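Local coordinates for protein phosphatidylinositol-specific phospholipase C (Listeria monocytogenes, PDB 2PLC) that belongs to the phosphatidylinositol-specific phospholipase C family and carries the X domain, a member of the TIM-barrel clan, at residues 118-123 and 164-169. Sequence-based numbering, arbitrary orientation.
Sequences RIQPLI and LVINSR
The methyl groups of L164 reach two neighbouring turns of helix 114-125. CD1 of L164 meets I119 CD1 at 3.9 Å, the two side chains running past one another in opposite senses, and also touches the aliphatic CG of Q120. L164 CD2 lies against CG1 and CG2 of I123, 3.9 Å from I123 CG2. CG of L164, anti to the backbone N (chi1 -177°), is directed at the helix; its methyls divide between I119 with Q120 on one hand and I123 on the other. I166, two residues along strand 164-166, adds a second apolar side chain. I166 CD1 sits 3.9 Å from I123 CG2, the two side chains crossing at about a right angle, and 3.8 Å from the carbonyl O of Q120, while I166 CG1 touches Q120 CG, these side chains sliding past each other in opposite directions. Q120 is amphipathic here: CG packs on both strand side chains, and the chain, extended beyond CG (chi2 -173°), carries the amide toward V165. There a water donates to V165 O at 3.0 Å and, more weakly, to Q120 OE1 at 3.4 Å.

Helix and strand pass at an angle of 63°, their axes 9.6 Å apart at closest approach. F171 of strand 169-174 touches L164, I166 and I123, and so meets both sides of the contact. L164 shares a backbone hydrogen bond with F171, and the hairpin closes through a type II' turn from I166 to R169, with I166 N bonded to R169 O. On the helix side, I119 also packs on L82 of helix 82-95. Direct attachment of this peripheral hairpin to the helix is thus by dispersion between the branched side chains of I119, I123, L164 and I166, together with the aliphatic part of Q120; the polar link found between the two segments is a single water, weakly held at its glutamine end.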
loop_
_atom_site.group_PDB
_atom_site.type_symbol
_atom_site.label_atom_id
_atom_site.label_comp_id
_atom_site.label_asym_id
_atom_site.label_seq_id
_atom_site.Cartn_x
_atom_site.Cartn_y
_atom_site.Cartn_z
ATOM N N ARG A 118 0.715 -21.838 2.815
ATOM C CA ARG A 118 -0.627 -21.632 3.351
ATOM C C ARG A 118 -1.481 -20.651 2.559
ATOM O O ARG A 118 -2.664 -20.905 2.342
ATOM C CB ARG A 118 -0.557 -21.187 4.814
ATOM C CG ARG A 118 -0.241 -22.300 5.805
ATOM C CD ARG A 118 -1.293 -23.408 5.761
ATOM N NE ARG A 118 -2.655 -22.900 5.939
ATOM C CZ ARG A 118 -3.268 -22.757 7.113
ATOM N NH1 ARG A 118 -2.651 -23.087 8.242
ATOM N NH2 ARG A 118 -4.502 -22.269 7.161
ATOM N N ILE A 119 -0.888 -19.535 2.139
ATOM C CA ILE A 119 -1.617 -18.514 1.383
ATOM C C ILE A 119 -1.930 -18.907 -0.056
ATOM O O ILE A 119 -2.819 -18.324 -0.676
ATOM C CB ILE A 119 -0.857 -17.163 1.339
ATOM C CG1 ILE A 119 0.535 -17.356 0.719
ATOM C CG2 ILE A 119 -0.782 -16.555 2.728
ATOM C CD1 ILE A 119 1.317 -16.078 0.525
ATOM N N GLN A 120 -1.199 -19.888 -0.583
ATOM C CA GLN A 120 -1.386 -20.336 -1.966
ATOM C C GLN A 120 -2.801 -20.743 -2.370
ATOM O O GLN A 120 -3.317 -20.255 -3.374
ATOM C CB GLN A 120 -0.382 -21.437 -2.320
ATOM C CG GLN A 120 1.052 -20.935 -2.406
ATOM C CD GLN A 120 2.024 -21.982 -2.907
ATOM O OE1 GLN A 120 1.622 -23.007 -3.466
ATOM N NE2 GLN A 120 3.315 -21.729 -2.717
ATOM N N PRO A 121 -3.447 -21.640 -1.603
ATOM C CA PRO A 121 -4.812 -22.065 -1.945
ATOM C C PRO A 121 -5.786 -20.889 -2.013
ATOM O O PRO A 121 -6.717 -20.891 -2.817
ATOM C CB PRO A 121 -5.167 -23.011 -0.801
ATOM C CG PRO A 121 -3.838 -23.604 -0.432
ATOM C CD PRO A 121 -2.944 -22.395 -0.439
ATOM N N LEU A 122 -5.550 -19.881 -1.176
ATOM C CA LEU A 122 -6.393 -18.688 -1.122
ATOM C C LEU A 122 -6.161 -17.752 -2.297
ATOM O O LEU A 122 -7.107 -17.219 -2.870
ATOM C CB LEU A 122 -6.143 -17.920 0.171
ATOM C CG LEU A 122 -7.314 -17.830 1.141
ATOM C CD1 LEU A 122 -6.945 -16.849 2.234
ATOM C CD2 LEU A 122 -8.576 -17.375 0.419
ATOM N N ILE A 123 -4.894 -17.507 -2.603
ATOM C CA ILE A 123 -4.529 -16.633 -3.709
ATOM C C ILE A 123 -5.000 -17.249 -5.027
ATOM O O ILE A 123 -5.614 -16.572 -5.849
ATOM C CB ILE A 123 -2.995 -16.396 -3.756
ATOM C CG1 ILE A 123 -2.522 -15.682 -2.483
ATOM C CG2 ILE A 123 -2.618 -15.594 -4.992
ATOM C CD1 ILE A 123 -3.208 -14.349 -2.214
ATOM N N LEU A 164 5.816 -14.743 -4.896
ATOM C CA LEU A 164 4.895 -15.870 -4.814
ATOM C C LEU A 164 4.728 -16.551 -6.170
ATOM O O LEU A 164 4.248 -15.946 -7.133
ATOM C CB LEU A 164 3.526 -15.410 -4.305
ATOM C CG LEU A 164 2.486 -16.516 -4.113
ATOM C CD1 LEU A 164 2.839 -17.351 -2.888
ATOM C CD2 LEU A 164 1.114 -15.908 -3.955
ATOM N N VAL A 165 5.136 -17.813 -6.235
ATOM C CA VAL A 165 5.021 -18.589 -7.461
ATOM C C VAL A 165 4.024 -19.729 -7.264
ATOM O O VAL A 165 4.196 -20.573 -6.383
ATOM C CB VAL A 165 6.385 -19.179 -7.897
ATOM C CG1 VAL A 165 6.235 -19.919 -9.211
ATOM C CG2 VAL A 165 7.431 -18.079 -8.030
ATOM N N ILE A 166 2.956 -19.711 -8.052
ATOM C CA ILE A 166 1.937 -20.752 -7.993
ATOM C C ILE A 166 1.863 -21.345 -9.395
ATOM O O ILE A 166 1.413 -20.687 -10.339
ATOM C CB ILE A 166 0.548 -20.198 -7.561
ATOM C CG1 ILE A 166 0.661 -19.468 -6.217
ATOM C CG2 ILE A 166 -0.459 -21.341 -7.421
ATOM C CD1 ILE A 166 -0.638 -18.854 -5.737
ATOM N N ASN A 167 2.338 -22.585 -9.512
ATOM C CA ASN A 167 2.397 -23.323 -10.774
ATOM C C ASN A 167 3.504 -22.752 -11.648
ATOM O O ASN A 167 4.676 -22.800 -11.280
ATOM C CB ASN A 167 1.049 -23.300 -11.505
ATOM C CG ASN A 167 0.043 -24.255 -10.897
ATOM O OD1 ASN A 167 0.072 -25.456 -11.167
ATOM N ND2 ASN A 167 -0.846 -23.728 -10.062
ATOM N N SER A 168 3.137 -22.209 -12.800
ATOM C CA SER A 168 4.121 -21.624 -13.699
ATOM C C SER A 168 3.946 -20.114 -13.761
ATOM O O SER A 168 4.505 -19.450 -14.636
ATOM C CB SER A 168 3.993 -22.231 -15.096
ATOM O OG SER A 168 4.318 -23.611 -15.074
ATOM N N ARG A 169 3.170 -19.581 -12.821
ATOM C CA ARG A 169 2.903 -18.151 -12.765
ATOM C C ARG A 169 3.503 -17.493 -11.525
ATOM O O ARG A 169 3.466 -18.054 -10.425
ATOM C CB ARG A 169 1.393 -17.887 -12.814
ATOM C CG ARG A 169 0.697 -18.453 -14.039
ATOM C CD ARG A 169 1.270 -17.889 -15.334
ATOM N NE ARG A 169 0.835 -16.517 -15.599
ATOM C CZ ARG A 169 1.214 -15.800 -16.655
ATOM N NH1 ARG A 169 2.041 -16.315 -17.556
ATOM N NH2 ARG A 169 0.749 -14.570 -16.824
HETATM O O HOH W 1 3.711 -23.507 -6.143
#